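Local coordinates for putative phosphomannomutase (Thermus thermophilus, PDB 1TUO), which probably acts as a magnesium-dependent phosphohexose mutase-type isomerase, moving a phosphate group from one position to another on a sugar, at residues D56-A61 with Q114-K119; M105-H110 with D249-R254. One frame throughout, in Å; residues are numbered along the deposited sequence.

From the N terminus, the chain first supplies residues 56-61, just after strand 50-55. It then passes through helix 61-75 and on to strand 102-106 and residues 105-110, before turning back as strand 115-122. There contact 1 closes a loop of 52 residues, all inside the first alpha/beta/alpha domain. Contact 2 starts within that loop and closes much later, at residues 249-254 of the second domain, so the two contacts cross along the chain. Contact 1 thus ties together parts of one domain, whereas contact 2 joins two. Their centres lie about 9 Å apart, and Asp-56 of contact 1 meets Thr-107 of contact 2 directly.

Contact 1 of 2, residues D56-A61 with Q114-K119; sequences DTRFLA and QYLGVK
Leu-116 lays its two methyls along the turn from Arg-58 to Ala-61, CD1 lying 3.7 Å from Arg-58 CD. Its CG is anti to the backbone N (chi1 -161°), and CD2 reaches Ala-61, whose CB is 4.1 Å away. A branched leucine suits this place because one methyl covers the arginine stem while the other meets the small alanine. Arg-58 slides past it in the opposite direction, its chain extended from CG to NE. Arg-58 NH1 gives a bent hydrogen bond of 2.9 Å to Tyr-115 O, approaching from above the carbonyl plane, and also reaches Pro-112 O. Arg-58 NE forms a weak bond and salt bridge with Asp-56 OD1, which lies in plane at the guanidinium edge. NH2 bonds to Asn-111 O and Ser-109 O, so several acceptors fix the group's rotation. Asp-56 has work for both oxygens: OD1 also meets Thr-107 OG1, while OD2 takes the backbone N of Arg-58 at 2.9 Å in an Asx turn. The type II turn ends at Ala-61, where helix 61-75 begins, and Leu-116 lies on strand 115-122, between strands 19-22 and 102-106 of the sheet.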
loop_
_atom_site.group_PDB
_atom_site.type_symbol
_atom_site.label_atom_id
_atom_site.label_comp_id
_atom_site.label_asym_id
_atom_site.label_seq_id
_atom_site.Cartn_x
_atom_site.Cartn_y
_atom_site.Cartn_z
ATOM N N ASP A 56 2.647 -7.172 -12.111
ATOM C CA ASP A 56 2.038 -5.875 -12.381
ATOM C C ASP A 56 2.301 -5.470 -13.833
ATOM O O ASP A 56 2.472 -6.342 -14.681
ATOM C CB ASP A 56 2.523 -4.807 -11.389
ATOM C CG ASP A 56 4.018 -4.571 -11.433
ATOM O OD1 ASP A 56 4.512 -3.890 -10.507
ATOM O OD2 ASP A 56 4.696 -5.042 -12.372
ATOM N N THR A 57 2.319 -4.171 -14.124
ATOM C CA THR A 57 2.527 -3.729 -15.505
ATOM C C THR A 57 3.966 -3.386 -15.851
ATOM O O THR A 57 4.237 -2.906 -16.956
ATOM C CB THR A 57 1.677 -2.486 -15.835
ATOM O OG1 THR A 57 2.159 -1.369 -15.076
ATOM C CG2 THR A 57 0.216 -2.734 -15.491
ATOM N N ARG A 58 4.888 -3.636 -14.930
ATOM C CA ARG A 58 6.294 -3.326 -15.194
ATOM C C ARG A 58 6.839 -4.122 -16.369
ATOM O O ARG A 58 6.335 -5.192 -16.689
ATOM C CB ARG A 58 7.117 -3.561 -13.931
ATOM C CG ARG A 58 6.842 -2.503 -12.890
ATOM C CD ARG A 58 7.387 -2.805 -11.499
ATOM N NE ARG A 58 6.934 -1.743 -10.600
ATOM C CZ ARG A 58 7.586 -0.602 -10.409
ATOM N NH1 ARG A 58 8.740 -0.380 -11.029
ATOM N NH2 ARG A 58 7.056 0.350 -9.653
ATOM N N PHE A 59 7.861 -3.577 -17.027
ATOM C CA PHE A 59 8.449 -4.227 -18.192
ATOM C C PHE A 59 8.935 -5.641 -17.868
ATOM O O PHE A 59 9.674 -5.848 -16.912
ATOM C CB PHE A 59 9.608 -3.376 -18.730
ATOM C CG PHE A 59 10.073 -3.785 -20.103
ATOM C CD1 PHE A 59 9.330 -3.448 -21.232
ATOM C CD2 PHE A 59 11.247 -4.515 -20.262
ATOM C CE1 PHE A 59 9.756 -3.834 -22.514
ATOM C CE2 PHE A 59 11.680 -4.905 -21.541
ATOM C CZ PHE A 59 10.934 -4.566 -22.662
ATOM N N LEU A 60 8.499 -6.604 -18.676
ATOM C CA LEU A 60 8.856 -8.012 -18.511
ATOM C C LEU A 60 8.311 -8.664 -17.242
ATOM O O LEU A 60 8.611 -9.827 -16.975
ATOM C CB LEU A 60 10.377 -8.201 -18.547
ATOM C CG LEU A 60 11.057 -8.132 -19.918
ATOM C CD1 LEU A 60 12.564 -8.144 -19.724
ATOM C CD2 LEU A 60 10.610 -9.307 -20.785
ATOM N N ALA A 61 7.502 -7.945 -16.466
ATOM C CA ALA A 61 6.965 -8.547 -15.240
ATOM C C ALA A 61 6.192 -9.814 -15.593
ATOM O O ALA A 61 6.236 -10.818 -14.864
ATOM C CB ALA A 61 6.055 -7.559 -14.513
ATOM N N GLN A 114 12.472 1.341 -13.707
ATOM C CA GLN A 114 13.568 0.397 -13.900
ATOM C C GLN A 114 13.646 -0.719 -12.863
ATOM O O GLN A 114 14.394 -1.675 -13.050
ATOM C CB GLN A 114 14.920 1.129 -13.942
ATOM C CG GLN A 114 15.291 1.841 -12.654
ATOM C CD GLN A 114 14.781 3.266 -12.606
ATOM O OE1 GLN A 114 13.708 3.570 -13.128
ATOM N NE2 GLN A 114 15.547 4.148 -11.970
ATOM N N TYR A 115 12.875 -0.608 -11.784
ATOM C CA TYR A 115 12.903 -1.629 -10.740
ATOM C C TYR A 115 11.831 -2.696 -10.853
ATOM O O TYR A 115 10.740 -2.453 -11.355
ATOM C CB TYR A 115 12.749 -1.005 -9.351
ATOM C CG TYR A 115 13.877 -0.100 -8.944
ATOM C CD1 TYR A 115 13.833 1.265 -9.222
ATOM C CD2 TYR A 115 14.992 -0.608 -8.278
ATOM C CE1 TYR A 115 14.877 2.104 -8.842
ATOM C CE2 TYR A 115 16.040 0.219 -7.897
ATOM C CZ TYR A 115 15.976 1.572 -8.180
ATOM O OH TYR A 115 17.012 2.393 -7.800
ATOM N N LEU A 116 12.168 -3.882 -10.367
ATOM C CA LEU A 116 11.228 -4.989 -10.320
ATOM C C LEU A 116 11.652 -5.785 -9.090
ATOM O O LEU A 116 12.727 -5.558 -8.526
ATOM C CB LEU A 116 11.291 -5.830 -11.601
ATOM C CG LEU A 116 10.096 -6.742 -11.939
ATOM C CD1 LEU A 116 8.794 -6.212 -11.345
ATOM C CD2 LEU A 116 9.974 -6.865 -13.454
ATOM N N GLY A 117 10.801 -6.692 -8.641
ATOM C CA GLY A 117 11.156 -7.465 -7.474
ATOM C C GLY A 117 10.137 -8.550 -7.289
ATOM O O GLY A 117 9.197 -8.665 -8.073
ATOM N N VAL A 118 10.345 -9.364 -6.266
ATOM C CA VAL A 118 9.413 -10.430 -5.962
ATOM C C VAL A 118 8.993 -10.243 -4.513
ATOM O O VAL A 118 9.832 -10.127 -3.621
ATOM C CB VAL A 118 10.049 -11.823 -6.141
ATOM C CG1 VAL A 118 8.993 -12.901 -5.888
ATOM C CG2 VAL A 118 10.618 -11.967 -7.553
ATOM N N LYS A 119 7.688 -10.169 -4.291
ATOM C CA LYS A 119 7.149 -10.007 -2.947
ATOM C C LYS A 119 6.326 -11.252 -2.622
ATOM O O LYS A 119 5.364 -11.575 -3.325
ATOM C CB LYS A 119 6.282 -8.753 -2.870
ATOM C CG LYS A 119 7.087 -7.455 -2.942
ATOM C CD LYS A 119 6.241 -6.263 -2.530
ATOM C CE LYS A 119 7.077 -5.010 -2.371
ATOM N NZ LYS A 119 6.238 -3.858 -1.940
#

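Contact 2 of 2, residues M105-H110 with D249-R254; sequences MLTASH and DGDADR
The sequence Thr-Ala-Ser-His faces the Asp-Gly-Asp-Ala-Asp-Arg loop, the pairing of phosphoserine loop and magnesium loop known from phosphohexomutases; Ser-109 is probably the residue that is phosphorylated, and the three aspartates probably hold the metal. Among the polar contacts, Ser-109 OG, anti to its backbone N, lies 3.0 Å from Asp-251 OD1 and 3.1 Å from Asp-249 OD1, and its single proton may serve either. Asp-249 OD1 and Asp-253 OD2, both acceptors, come within 3.0 Å of each other, a crowding that a cation would probably relieve. Asp-251 OD2 is held by Thr-88. Thr-107 OG1 accepts from the backbone N of Ser-109 in an ST turn and also bonds to Asp-56. Flat groups make the second kind of contact: Arg-254 NH1 sits over one face of the His-110 ring, 2.9 Å from CD2, with ring and guanidinium 23° apart. A neutral imidazole would probably suit this neighbour better than a charged one. An alanine here would remove the ring and would probably leave the Arg-254 guanidinium less firmly placed. The backbones meet at Gly-250, whose CA makes a C-H...O contact of 3.3 Å with Ser-109 O; a CB there would lie 2.0 Å from that oxygen.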
loop_
_atom_site.group_PDB
_atom_site.type_symbol
_atom_site.label_atom_id
_atom_site.label_comp_id
_atom_site.label_asym_id
_atom_site.label_seq_id
_atom_site.Cartn_x
_atom_site.Cartn_y
_atom_site.Cartn_z
ATOM N N MET A 105 4.501 -12.259 -5.919
ATOM C CA MET A 105 4.062 -11.167 -6.776
ATOM C C MET A 105 5.254 -10.437 -7.392
ATOM O O MET A 105 6.153 -9.972 -6.705
ATOM C CB MET A 105 3.238 -10.197 -5.929
ATOM C CG MET A 105 2.776 -8.973 -6.722
ATOM S SD MET A 105 1.373 -9.339 -7.784
ATOM C CE MET A 105 1.300 -7.764 -8.649
ATOM N N LEU A 106 5.241 -10.350 -8.718
ATOM C CA LEU A 106 6.298 -9.651 -9.436
ATOM C C LEU A 106 5.878 -8.185 -9.481
ATOM O O LEU A 106 4.959 -7.802 -10.217
ATOM C CB LEU A 106 6.454 -10.205 -10.859
ATOM C CG LEU A 106 7.367 -11.427 -11.052
ATOM C CD1 LEU A 106 8.820 -11.023 -10.790
ATOM C CD2 LEU A 106 6.940 -12.568 -10.121
ATOM N N THR A 107 6.540 -7.377 -8.663
ATOM C CA THR A 107 6.244 -5.959 -8.593
ATOM C C THR A 107 7.323 -5.220 -7.819
ATOM O O THR A 107 8.081 -5.828 -7.060
ATOM C CB THR A 107 4.880 -5.708 -7.884
ATOM O OG1 THR A 107 4.541 -4.321 -7.960
ATOM C CG2 THR A 107 4.958 -6.104 -6.409
ATOM N N ALA A 108 7.393 -3.913 -8.051
ATOM C CA ALA A 108 8.310 -3.029 -7.348
ATOM C C ALA A 108 7.428 -1.887 -6.835
ATOM O O ALA A 108 7.889 -0.774 -6.566
ATOM C CB ALA A 108 9.403 -2.507 -8.276
ATOM N N SER A 109 6.134 -2.188 -6.740
ATOM C CA SER A 109 5.135 -1.277 -6.192
ATOM C C SER A 109 5.149 0.161 -6.717
ATOM O O SER A 109 4.777 0.414 -7.857
ATOM C CB SER A 109 5.276 -1.293 -4.659
ATOM O OG SER A 109 4.220 -0.609 -3.999
ATOM N N HIS A 110 5.584 1.092 -5.879
ATOM C CA HIS A 110 5.606 2.513 -6.234
ATOM C C HIS A 110 6.966 3.024 -6.704
ATOM O O HIS A 110 7.134 4.220 -6.931
ATOM C CB HIS A 110 5.175 3.321 -5.016
ATOM C CG HIS A 110 6.107 3.177 -3.857
ATOM N ND1 HIS A 110 7.180 4.018 -3.654
ATOM C CD2 HIS A 110 6.173 2.242 -2.878
ATOM C CE1 HIS A 110 7.865 3.609 -2.601
ATOM N NE2 HIS A 110 7.275 2.533 -2.113
ATOM N N ASP A 249 -1.265 3.377 -6.807
ATOM C CA ASP A 249 0.122 3.236 -7.229
ATOM C C ASP A 249 0.332 2.056 -8.178
ATOM O O ASP A 249 -0.627 1.412 -8.611
ATOM C CB ASP A 249 1.065 3.135 -6.019
ATOM C CG ASP A 249 1.021 1.783 -5.331
ATOM O OD1 ASP A 249 2.024 1.460 -4.662
ATOM O OD2 ASP A 249 0.003 1.058 -5.435
ATOM N N GLY A 250 1.594 1.785 -8.493
ATOM C CA GLY A 250 1.944 0.727 -9.423
ATOM C C GLY A 250 1.208 -0.591 -9.307
ATOM O O GLY A 250 0.727 -1.123 -10.313
ATOM N N ASP A 251 1.132 -1.133 -8.094
ATOM C CA ASP A 251 0.457 -2.412 -7.876
ATOM C C ASP A 251 -0.845 -2.248 -7.089
ATOM O O ASP A 251 -1.457 -3.224 -6.633
ATOM C CB ASP A 251 1.414 -3.380 -7.156
ATOM C CG ASP A 251 1.825 -2.892 -5.775
ATOM O OD1 ASP A 251 1.822 -1.661 -5.536
ATOM O OD2 ASP A 251 2.177 -3.744 -4.930
ATOM N N ALA A 252 -1.267 -0.997 -6.964
ATOM C CA ALA A 252 -2.489 -0.627 -6.270
ATOM C C ALA A 252 -2.609 -1.088 -4.822
ATOM O O ALA A 252 -3.707 -1.417 -4.368
ATOM C CB ALA A 252 -3.714 -1.094 -7.076
ATOM N N ASP A 253 -1.504 -1.123 -4.084
ATOM C CA ASP A 253 -1.637 -1.479 -2.677
ATOM C C ASP A 253 -1.675 -0.177 -1.874
ATOM O O ASP A 253 -1.930 -0.182 -0.668
ATOM C CB ASP A 253 -0.501 -2.402 -2.194
ATOM C CG ASP A 253 0.841 -1.710 -2.104
ATOM O OD1 ASP A 253 1.730 -2.275 -1.426
ATOM O OD2 ASP A 253 1.019 -0.630 -2.699
ATOM N N ARG A 254 -1.450 0.943 -2.565
ATOM C CA ARG A 254 -1.465 2.274 -1.943
ATOM C C ARG A 254 -2.308 3.246 -2.768
ATOM O O ARG A 254 -2.485 3.058 -3.969
ATOM C CB ARG A 254 -0.050 2.854 -1.861
ATOM C CG ARG A 254 0.974 1.989 -1.153
ATOM C CD ARG A 254 2.353 2.629 -1.231
ATOM N NE ARG A 254 3.353 1.866 -0.491
ATOM C CZ ARG A 254 4.567 2.316 -0.193
ATOM N NH1 ARG A 254 4.938 3.532 -0.572
ATOM N NH2 ARG A 254 5.414 1.550 0.486
#